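Side-chain contacts in transcriptional regulator (Streptococcus dysgalactiae, PDB 4YV9), which probably binds DNA and acts as the receptor for SHP pheromone peptides, regulating transcription in quorum sensing: residues 141-144 with 145-149; 131-134 with 135-139; 231-234 with 235-239; 204-207 with 208-212. All coordinates share one frame; numbering follows the deposited sequence.

Interaction 1. Residues 141-144 with 145-149; sequences GYYE and IILLG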
loop_
_atom_site.group_PDB
_atom_site.type_symbol
_atom_site.label_atom_id
_atom_site.label_comp_id
_atom_site.label_asym_id
_atom_site.label_seq_id
_atom_site.Cartn_x
_atom_site.Cartn_y
_atom_site.Cartn_z
ATOM N N GLY B 141 10.208 -7.903 -8.105
ATOM C CA GLY B 141 10.060 -6.961 -7.014
ATOM C C GLY B 141 9.743 -5.609 -7.608
ATOM O O GLY B 141 9.536 -5.494 -8.811
ATOM N N TYR B 142 9.692 -4.591 -6.756
ATOM C CA TYR B 142 9.466 -3.215 -7.199
ATOM C C TYR B 142 10.381 -2.818 -8.372
ATOM O O TYR B 142 9.925 -2.231 -9.361
ATOM C CB TYR B 142 9.681 -2.279 -6.009
ATOM C CG TYR B 142 9.336 -0.837 -6.246
ATOM C CD1 TYR B 142 8.015 -0.420 -6.278
ATOM C CD2 TYR B 142 10.338 0.123 -6.393
ATOM C CE1 TYR B 142 7.689 0.930 -6.491
ATOM C CE2 TYR B 142 10.027 1.458 -6.592
ATOM C CZ TYR B 142 8.702 1.858 -6.640
ATOM O OH TYR B 142 8.392 3.187 -6.833
ATOM N N TYR B 143 11.663 -3.152 -8.254
ATOM C CA TYR B 143 12.671 -2.860 -9.293
ATOM C C TYR B 143 12.265 -3.361 -10.677
ATOM O O TYR B 143 12.212 -2.589 -11.648
ATOM C CB TYR B 143 14.012 -3.490 -8.888
ATOM C CG TYR B 143 15.231 -3.173 -9.751
ATOM C CD1 TYR B 143 15.699 -1.872 -9.870
ATOM C CD2 TYR B 143 15.959 -4.194 -10.366
ATOM C CE1 TYR B 143 16.838 -1.589 -10.590
ATOM C CE2 TYR B 143 17.104 -3.917 -11.095
ATOM C CZ TYR B 143 17.531 -2.606 -11.206
ATOM O OH TYR B 143 18.667 -2.293 -11.919
ATOM N N GLU B 144 11.977 -4.655 -10.769
ATOM C CA GLU B 144 11.663 -5.259 -12.058
ATOM C C GLU B 144 10.349 -4.726 -12.604
ATOM O O GLU B 144 10.220 -4.502 -13.810
ATOM C CB GLU B 144 11.614 -6.792 -11.942
ATOM C CG GLU B 144 12.975 -7.448 -11.737
ATOM C CD GLU B 144 13.492 -7.354 -10.291
ATOM O OE1 GLU B 144 12.681 -7.220 -9.348
ATOM O OE2 GLU B 144 14.724 -7.403 -10.106
ATOM N N ILE B 145 9.383 -4.506 -11.717
ATOM C CA ILE B 145 8.074 -3.998 -12.110
ATOM C C ILE B 145 8.193 -2.573 -12.663
ATOM O O ILE B 145 7.606 -2.246 -13.695
ATOM C CB ILE B 145 7.074 -4.019 -10.908
ATOM C CG1 ILE B 145 6.823 -5.451 -10.428
ATOM C CG2 ILE B 145 5.748 -3.360 -11.291
ATOM C CD1 ILE B 145 6.173 -5.493 -9.033
ATOM N N ILE B 146 8.958 -1.728 -11.984
ATOM C CA ILE B 146 9.124 -0.341 -12.435
ATOM C C ILE B 146 9.936 -0.270 -13.740
ATOM O O ILE B 146 9.642 0.529 -14.642
ATOM C CB ILE B 146 9.792 0.507 -11.343
ATOM C CG1 ILE B 146 8.869 0.622 -10.122
ATOM C CG2 ILE B 146 10.173 1.908 -11.876
ATOM C CD1 ILE B 146 7.582 1.339 -10.395
ATOM N N LEU B 147 10.957 -1.112 -13.851
ATOM C CA LEU B 147 11.714 -1.185 -15.095
ATOM C C LEU B 147 10.793 -1.542 -16.262
ATOM O O LEU B 147 10.775 -0.848 -17.278
ATOM C CB LEU B 147 12.846 -2.194 -14.979
ATOM C CG LEU B 147 14.078 -1.727 -14.201
ATOM C CD1 LEU B 147 15.008 -2.910 -13.974
ATOM C CD2 LEU B 147 14.798 -0.589 -14.971
ATOM N N LEU B 148 10.016 -2.610 -16.104
ATOM C CA LEU B 148 9.111 -3.056 -17.156
ATOM C C LEU B 148 8.098 -1.982 -17.507
ATOM O O LEU B 148 7.867 -1.701 -18.680
ATOM C CB LEU B 148 8.368 -4.335 -16.748
ATOM C CG LEU B 148 7.265 -4.786 -17.709
ATOM C CD1 LEU B 148 7.892 -5.285 -18.985
ATOM C CD2 LEU B 148 6.381 -5.870 -17.097
ATOM N N GLY B 149 7.499 -1.388 -16.481
ATOM C CA GLY B 149 6.483 -0.375 -16.678
ATOM C C GLY B 149 7.015 0.787 -17.495
ATOM O O GLY B 149 6.364 1.246 -18.423
#
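Y142 and I146 pack closely at the start of this helix, the methylene centred over the ring. I146 CG1 lies almost exactly over the middle of the Y142 ring, 3.7 Å from its centroid and 10° off the normal, which is CH-pi geometry. The same CG1 also comes within 3.1 Å of Y142 O. A bend at I146 chi2 (-64°) carries CD1 along the same face, to 3.9 Å from Y142 CE1. One residue further on, L147 CD1 sits 3.8 Å from the centroid of the Y143 ring, but shifted toward the rim, nearest CE2. This second CH-pi contact is therefore less centred (14° off the normal).

Across the helix the chemistry changes from apolar packing to charge. No side of the contact faces solvent here; the polar side is instead closed by partners from outside. E144 curls back at chi2, and its OE1 accepts from G141 N at 2.9 Å, while OE2 is hydrogen-bonded to Y133 OH and forms a salt bridge with K16 of the second subunit. Y142 and I146 also pack on the bound peptide, so the tight apolar pair contributes to the ligand surface. I145 N bonds to G141 O, closing the first turn. With glycine as N-cap, the return bond from E144 to G141 N is one half of a capping box, at the start of helix 142-151.

Interaction 2. Residues 131-134 with 135-139; sequences TDYL and FSVEQ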
loop_
_atom_site.group_PDB
_atom_site.type_symbol
_atom_site.label_atom_id
_atom_site.label_comp_id
_atom_site.label_asym_id
_atom_site.label_seq_id
_atom_site.Cartn_x
_atom_site.Cartn_y
_atom_site.Cartn_z
ATOM N N THR B 131 15.159 -7.099 -21.118
ATOM C CA THR B 131 14.122 -8.131 -21.133
ATOM C C THR B 131 14.727 -9.497 -20.768
ATOM O O THR B 131 14.098 -10.294 -20.063
ATOM C CB THR B 131 13.384 -8.208 -22.496
ATOM O OG1 THR B 131 14.308 -8.452 -23.566
ATOM C CG2 THR B 131 12.630 -6.914 -22.759
ATOM N N ASP B 132 15.951 -9.750 -21.225
ATOM C CA ASP B 132 16.666 -10.955 -20.831
ATOM C C ASP B 132 16.848 -11.013 -19.310
ATOM O O ASP B 132 16.600 -12.055 -18.698
ATOM C CB ASP B 132 18.026 -11.045 -21.530
ATOM C CG ASP B 132 17.914 -11.486 -22.982
ATOM O OD1 ASP B 132 16.795 -11.827 -23.429
ATOM O OD2 ASP B 132 18.953 -11.499 -23.675
ATOM N N TYR B 133 17.273 -9.904 -18.700
ATOM C CA TYR B 133 17.348 -9.816 -17.240
ATOM C C TYR B 133 16.002 -10.142 -16.594
ATOM O O TYR B 133 15.935 -10.915 -15.627
ATOM C CB TYR B 133 17.799 -8.418 -16.774
ATOM C CG TYR B 133 17.588 -8.216 -15.287
ATOM C CD1 TYR B 133 18.344 -8.928 -14.360
ATOM C CD2 TYR B 133 16.606 -7.346 -14.807
ATOM C CE1 TYR B 133 18.144 -8.776 -12.994
ATOM C CE2 TYR B 133 16.396 -7.177 -13.430
ATOM C CZ TYR B 133 17.172 -7.901 -12.536
ATOM O OH TYR B 133 16.980 -7.763 -11.190
ATOM N N LEU B 134 14.938 -9.546 -17.133
ATOM C CA LEU B 134 13.596 -9.670 -16.562
ATOM C C LEU B 134 13.069 -11.103 -16.656
ATOM O O LEU B 134 12.420 -11.606 -15.723
ATOM C CB LEU B 134 12.627 -8.707 -17.259
ATOM C CG LEU B 134 12.799 -7.218 -16.913
ATOM C CD1 LEU B 134 11.813 -6.360 -17.691
ATOM C CD2 LEU B 134 12.616 -6.989 -15.413
ATOM N N PHE B 135 13.363 -11.762 -17.775
ATOM C CA PHE B 135 13.002 -13.171 -17.916
ATOM C C PHE B 135 13.789 -14.048 -16.939
ATOM O O PHE B 135 13.316 -15.108 -16.537
ATOM C CB PHE B 135 13.228 -13.650 -19.353
ATOM C CG PHE B 135 12.088 -13.342 -20.280
ATOM C CD1 PHE B 135 10.825 -13.867 -20.043
ATOM C CD2 PHE B 135 12.280 -12.550 -21.397
ATOM C CE1 PHE B 135 9.766 -13.601 -20.898
ATOM C CE2 PHE B 135 11.234 -12.271 -22.256
ATOM C CZ PHE B 135 9.971 -12.794 -22.009
ATOM N N SER B 136 14.978 -13.591 -16.549
ATOM C CA SER B 136 15.887 -14.389 -15.725
ATOM C C SER B 136 15.553 -14.353 -14.235
ATOM O O SER B 136 16.024 -15.188 -13.471
ATOM C CB SER B 136 17.334 -13.926 -15.934
ATOM O OG SER B 136 17.643 -12.807 -15.121
ATOM N N VAL B 137 14.743 -13.384 -13.829
ATOM C CA VAL B 137 14.380 -13.201 -12.422
ATOM C C VAL B 137 13.313 -14.228 -11.954
ATOM O O VAL B 137 12.414 -14.568 -12.718
ATOM C CB VAL B 137 13.878 -11.753 -12.202
ATOM C CG1 VAL B 137 13.154 -11.620 -10.898
ATOM C CG2 VAL B 137 15.058 -10.760 -12.268
ATOM N N GLU B 138 13.416 -14.729 -10.717
ATOM C CA GLU B 138 12.469 -15.736 -10.209
ATOM C C GLU B 138 11.257 -15.123 -9.491
ATOM O O GLU B 138 10.152 -15.679 -9.522
ATOM C CB GLU B 138 13.183 -16.716 -9.271
ATOM C CG GLU B 138 14.282 -17.530 -9.915
ATOM C CD GLU B 138 13.769 -18.514 -10.969
ATOM O OE1 GLU B 138 12.586 -18.938 -10.907
ATOM O OE2 GLU B 138 14.576 -18.885 -11.851
ATOM N N GLN B 139 11.501 -14.004 -8.822
ATOM C CA GLN B 139 10.481 -13.166 -8.208
ATOM C C GLN B 139 10.652 -11.700 -8.525
ATOM O O GLN B 139 11.694 -11.096 -8.290
ATOM C CB GLN B 139 10.446 -13.428 -6.706
ATOM C CG GLN B 139 10.660 -12.281 -5.702
ATOM C CD GLN B 139 10.181 -12.717 -4.325
ATOM O OE1 GLN B 139 10.083 -13.924 -4.092
ATOM N NE2 GLN B 139 10.023 -11.760 -3.367
HETATM O O HOH W 1 10.838 -13.552 -14.836
#
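V137 presents CG2 to one face of the Y133 ring, four residues back along the chain. The methyl is displaced from the ring centre toward the hydroxyl end: it lies 3.9 Å from the centroid, 26° off the normal, and 3.6 Å from CZ. The CH-pi contact is therefore offset, and CG2 approaches OH about as closely as it does the ring carbons; that hydroxyl is hydrogen-bonded to E144 of helix 142-151. Y133 CG stands anti to its backbone N (chi1 167°), which swings the ring along the helix toward V137.

Beside this stack S136 folds back on the chain. Its OG donates to Y133 O at 2.6 Å, and its N reaches the same oxygen at 3.0 Å from well above the carbonyl plane. Two donors from one residue thus grip a single carbonyl in the last turn of the helix. F135 is turned another way: its ring lies obliquely against the backbone, with CD2 3.2 Å from T131 O, the oxygen that also receives F135 N. A water lies 2.7 Å from L134 O and 2.8 Å from V137 O, bridging the last turn to the departing chain.

This is the C-terminal end of helix 124-136. Y133 stacks on Y104 of helix 103-113, L134 touches L148 of helix 142-151 and L163 of helix 157-169, F135 also touches L163, and S136 packs on Q17 of the second subunit.

Interaction 3. Residues 231-234 with 235-239; sequences HGYY and KLKQG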
loop_
_atom_site.group_PDB
_atom_site.type_symbol
_atom_site.label_atom_id
_atom_site.label_comp_id
_atom_site.label_asym_id
_atom_site.label_seq_id
_atom_site.Cartn_x
_atom_site.Cartn_y
_atom_site.Cartn_z
ATOM N N HIS B 231 -12.304 -3.132 -20.198
ATOM C CA HIS B 231 -13.053 -4.352 -20.449
ATOM C C HIS B 231 -14.288 -4.046 -21.303
ATOM O O HIS B 231 -14.635 -4.807 -22.203
ATOM C CB HIS B 231 -13.443 -5.007 -19.121
ATOM C CG HIS B 231 -14.043 -6.368 -19.270
ATOM N ND1 HIS B 231 -14.837 -6.940 -18.300
ATOM C CD2 HIS B 231 -13.963 -7.275 -20.272
ATOM C CE1 HIS B 231 -15.229 -8.137 -18.703
ATOM N NE2 HIS B 231 -14.709 -8.365 -19.895
ATOM N N GLY B 232 -14.940 -2.918 -21.030
ATOM C CA GLY B 232 -16.064 -2.486 -21.844
ATOM C C GLY B 232 -15.604 -2.295 -23.275
ATOM O O GLY B 232 -16.309 -2.646 -24.227
ATOM N N TYR B 233 -14.398 -1.751 -23.416
ATOM C CA TYR B 233 -13.783 -1.525 -24.723
ATOM C C TYR B 233 -13.533 -2.856 -25.436
ATOM O O TYR B 233 -13.783 -2.991 -26.640
ATOM C CB TYR B 233 -12.486 -0.729 -24.545
ATOM C CG TYR B 233 -11.654 -0.503 -25.790
ATOM C CD1 TYR B 233 -12.229 -0.069 -26.979
ATOM C CD2 TYR B 233 -10.274 -0.689 -25.758
ATOM C CE1 TYR B 233 -11.455 0.151 -28.109
ATOM C CE2 TYR B 233 -9.494 -0.468 -26.875
ATOM C CZ TYR B 233 -10.087 -0.054 -28.047
ATOM O OH TYR B 233 -9.301 0.155 -29.154
ATOM N N TYR B 234 -13.061 -3.840 -24.681
ATOM C CA TYR B 234 -12.911 -5.200 -25.189
ATOM C C TYR B 234 -14.254 -5.777 -25.618
ATOM O O TYR B 234 -14.352 -6.418 -26.660
ATOM C CB TYR B 234 -12.264 -6.089 -24.126
ATOM C CG TYR B 234 -12.399 -7.575 -24.365
ATOM C CD1 TYR B 234 -11.528 -8.241 -25.212
ATOM C CD2 TYR B 234 -13.385 -8.312 -23.724
ATOM C CE1 TYR B 234 -11.633 -9.590 -25.418
ATOM C CE2 TYR B 234 -13.500 -9.674 -23.921
ATOM C CZ TYR B 234 -12.620 -10.308 -24.771
ATOM O OH TYR B 234 -12.724 -11.662 -24.982
ATOM N N LYS B 235 -15.283 -5.546 -24.805
ATOM C CA LYS B 235 -16.630 -6.027 -25.102
ATOM C C LYS B 235 -17.158 -5.395 -26.383
ATOM O O LYS B 235 -17.763 -6.074 -27.223
ATOM C CB LYS B 235 -17.588 -5.727 -23.948
ATOM C CG LYS B 235 -17.333 -6.519 -22.681
ATOM C CD LYS B 235 -18.391 -6.200 -21.638
ATOM C CE LYS B 235 -17.937 -6.600 -20.248
ATOM N NZ LYS B 235 -18.975 -6.296 -19.226
ATOM N N LEU B 236 -16.934 -4.090 -26.517
ATOM C CA LEU B 236 -17.364 -3.365 -27.702
ATOM C C LEU B 236 -16.723 -3.946 -28.955
ATOM O O LEU B 236 -17.413 -4.238 -29.928
ATOM C CB LEU B 236 -17.026 -1.877 -27.584
ATOM C CG LEU B 236 -17.349 -1.054 -28.834
ATOM C CD1 LEU B 236 -18.795 -1.266 -29.255
ATOM C CD2 LEU B 236 -17.076 0.420 -28.595
ATOM N N LYS B 237 -15.410 -4.143 -28.918
ATOM C CA LYS B 237 -14.683 -4.667 -30.069
ATOM C C LYS B 237 -15.135 -6.069 -30.457
ATOM O O LYS B 237 -14.627 -6.646 -31.417
ATOM C CB LYS B 237 -13.180 -4.668 -29.798
ATOM C CG LYS B 237 -12.456 -3.460 -30.363
ATOM C CD LYS B 237 -11.101 -3.855 -30.930
ATOM C CE LYS B 237 -10.292 -2.635 -31.346
ATOM N NZ LYS B 237 -8.966 -3.017 -31.908
ATOM N N GLN B 238 -16.091 -6.612 -29.711
ATOM C CA GLN B 238 -16.702 -7.884 -30.058
ATOM C C GLN B 238 -18.222 -7.846 -29.926
ATOM O O GLN B 238 -18.834 -8.794 -29.439
ATOM C CB GLN B 238 -16.123 -9.000 -29.196
ATOM C CG GLN B 238 -14.815 -9.545 -29.730
ATOM C CD GLN B 238 -13.929 -10.063 -28.629
ATOM O OE1 GLN B 238 -13.961 -9.553 -27.512
ATOM N NE2 GLN B 238 -13.135 -11.085 -28.932
ATOM N N GLY B 239 -18.816 -6.736 -30.349
ATOM C CA GLY B 239 -20.252 -6.654 -30.550
ATOM C C GLY B 239 -21.166 -6.866 -29.356
ATOM O O GLY B 239 -22.257 -7.417 -29.500
#
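K235 lays its side chain over the imidazole of H231 one turn earlier, in the last turns of helix 221-236, which a Schellman motif brings to a close. K235 CE is 3.6 Å from the H231 centroid and 16° off the ring normal, a CH-pi contact whose closest carbon pair is CE to CE1 at 3.5 Å. The chain runs extended beyond CG, so NZ passes the ring and reaches its salt-bridge partner, D246, while F227 meets the imidazole with its own ring.

L236 takes part mainly through its backbone, with N bonded to G232 O at 2.8 Å, and its side chain turns to K244 and V274. K237 N donates to Y233 O, the final bond of regular alpha-helical spacing across the contact. Its side chain runs beside that of Y233 in the same direction and brings CE to 3.7 Å from Y233 OH. The two polar ends have separate outlets: the tyrosine hydroxyl bonds to D197, and K237 NZ to I196 O.

Q238 comes back over the Y234 ring. The amide stands nearly upright on it, the two planes 83° apart, and CD is 4.0 Å from Y234 CE1. G239 then takes a positive phi of 62°, the C-prime conformation. Q240 N thereby reaches back to K235 O, and G239 N bonds to L236 O at 2.9 Å.

Interaction 4. Residues 204-207 with 208-212; sequences SHYL and IEKIE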
loop_
_atom_site.group_PDB
_atom_site.type_symbol
_atom_site.label_atom_id
_atom_site.label_comp_id
_atom_site.label_asym_id
_atom_site.label_seq_id
_atom_site.Cartn_x
_atom_site.Cartn_y
_atom_site.Cartn_z
ATOM N N SER B 204 -6.131 -10.878 -24.549
ATOM C CA SER B 204 -7.092 -10.066 -23.805
ATOM C C SER B 204 -7.863 -10.913 -22.789
ATOM O O SER B 204 -7.976 -10.544 -21.624
ATOM C CB SER B 204 -8.072 -9.381 -24.760
ATOM O OG SER B 204 -7.382 -8.551 -25.668
ATOM N N HIS B 205 -8.379 -12.051 -23.245
ATOM C CA HIS B 205 -9.157 -12.945 -22.393
ATOM C C HIS B 205 -8.352 -13.426 -21.187
ATOM O O HIS B 205 -8.830 -13.350 -20.057
ATOM C CB HIS B 205 -9.665 -14.145 -23.187
ATOM C CG HIS B 205 -10.503 -15.078 -22.378
ATOM N ND1 HIS B 205 -9.972 -16.128 -21.662
ATOM C CD2 HIS B 205 -11.839 -15.103 -22.143
ATOM C CE1 HIS B 205 -10.941 -16.769 -21.032
ATOM N NE2 HIS B 205 -12.084 -16.166 -21.313
ATOM N N TYR B 206 -7.141 -13.920 -21.433
ATOM C CA TYR B 206 -6.219 -14.262 -20.345
ATOM C C TYR B 206 -6.062 -13.120 -19.333
ATOM O O TYR B 206 -6.169 -13.337 -18.132
ATOM C CB TYR B 206 -4.842 -14.656 -20.908
ATOM C CG TYR B 206 -3.754 -14.833 -19.850
ATOM C CD1 TYR B 206 -3.019 -13.744 -19.388
ATOM C CD2 TYR B 206 -3.461 -16.087 -19.323
ATOM C CE1 TYR B 206 -2.032 -13.896 -18.424
ATOM C CE2 TYR B 206 -2.470 -16.254 -18.360
ATOM C CZ TYR B 206 -1.759 -15.150 -17.915
ATOM O OH TYR B 206 -0.778 -15.286 -16.957
ATOM N N LEU B 207 -5.803 -11.904 -19.822
ATOM C CA LEU B 207 -5.499 -10.775 -18.952
ATOM C C LEU B 207 -6.692 -10.338 -18.111
ATOM O O LEU B 207 -6.544 -9.950 -16.956
ATOM C CB LEU B 207 -4.996 -9.583 -19.779
ATOM C CG LEU B 207 -3.565 -9.741 -20.273
ATOM C CD1 LEU B 207 -3.232 -8.714 -21.353
ATOM C CD2 LEU B 207 -2.605 -9.637 -19.100
ATOM N N ILE B 208 -7.869 -10.398 -18.716
ATOM C CA ILE B 208 -9.117 -10.077 -18.044
ATOM C C ILE B 208 -9.348 -11.011 -16.856
ATOM O O ILE B 208 -9.678 -10.569 -15.754
ATOM C CB ILE B 208 -10.293 -10.173 -19.043
ATOM C CG1 ILE B 208 -10.290 -8.949 -19.960
ATOM C CG2 ILE B 208 -11.621 -10.316 -18.321
ATOM C CD1 ILE B 208 -11.019 -9.191 -21.289
ATOM N N GLU B 209 -9.150 -12.302 -17.083
ATOM C CA GLU B 209 -9.261 -13.288 -16.006
ATOM C C GLU B 209 -8.246 -13.015 -14.878
ATOM O O GLU B 209 -8.610 -13.031 -13.704
ATOM C CB GLU B 209 -9.086 -14.699 -16.572
ATOM C CG GLU B 209 -9.164 -15.804 -15.544
ATOM C CD GLU B 209 -7.811 -16.140 -14.940
ATOM O OE1 GLU B 209 -6.781 -15.723 -15.514
ATOM O OE2 GLU B 209 -7.787 -16.811 -13.895
ATOM N N LYS B 210 -6.987 -12.753 -15.234
ATOM C CA LYS B 210 -5.959 -12.410 -14.243
ATOM C C LYS B 210 -6.301 -11.133 -13.476
ATOM O O LYS B 210 -6.171 -11.084 -12.259
ATOM C CB LYS B 210 -4.587 -12.235 -14.900
ATOM C CG LYS B 210 -4.084 -13.442 -15.668
ATOM C CD LYS B 210 -3.942 -14.673 -14.777
ATOM C CE LYS B 210 -2.897 -14.499 -13.700
ATOM N NZ LYS B 210 -2.794 -15.773 -12.884
ATOM N N ILE B 211 -6.729 -10.095 -14.189
ATOM C CA ILE B 211 -7.048 -8.826 -13.540
ATOM C C ILE B 211 -8.221 -9.004 -12.577
ATOM O O ILE B 211 -8.205 -8.478 -11.475
ATOM C CB ILE B 211 -7.355 -7.724 -14.570
ATOM C CG1 ILE B 211 -6.062 -7.299 -15.287
ATOM C CG2 ILE B 211 -7.969 -6.503 -13.890
ATOM C CD1 ILE B 211 -6.303 -6.609 -16.662
ATOM N N GLU B 212 -9.226 -9.770 -12.980
ATOM C CA GLU B 212 -10.362 -10.020 -12.102
ATOM C C GLU B 212 -9.893 -10.707 -10.829
ATOM O O GLU B 212 -10.374 -10.395 -9.734
ATOM C CB GLU B 212 -11.420 -10.873 -12.800
ATOM C CG GLU B 212 -12.153 -10.140 -13.897
ATOM C CD GLU B 212 -13.062 -11.050 -14.703
ATOM O OE1 GLU B 212 -12.911 -12.291 -14.619
ATOM O OE2 GLU B 212 -13.934 -10.515 -15.416
#
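K210 wraps its aliphatic chain over Y206, and the contact can be traced outward atom by atom. CB rests on the backbone, 3.6 Å from L207 O. CG does most of the touching: it is 3.2 Å from Y206 O and 3.5 Å from Y206 CE1. Measured against the whole ring it is 3.8 Å from the centroid and 25° off the normal, so the CH-pi contact falls over the face but nearer the rim.

Bends at chi2 (-60°) and chi3 (-64°) keep the chain close to the ring instead of letting it run straight out. CD consequently passes CZ at 3.9 Å, and CE continues to 4.0 Å from Y206 OH. K210 N bonds to Y206 O beneath all this, the ordinary i to i+4 link of helix 201-215 in a C-terminal domain of the TPR clan. The ring also packs on K165 and V168 of helix 157-169, while I208, with CD1 3.3 Å from S204 O, packs on H231 and Y234 of helix 221-236. S204 itself bonds through OG to Y200 O.

Each contact lies along its own helix or at that helix's end, and each includes an aliphatic carbon laid over an aromatic face four residues back. Interaction 1 is buried, its centre about 7 Å from the chain's centre, and lies at a helix start; interactions 2 and 3 lie at helix ends, and interaction 4 within a helix. In interactions 1 and 2 the rings are met by branched aliphatic side chains, whereas lysine methylenes serve in interactions 3 and 4. Interactions 1 and 2 belong to consecutive helices, meet through E144 and Y133, and both border the second subunit. Interactions 3 and 4, also consecutive, touch where Y234 and H231 meet I208, with no other protein chain against them.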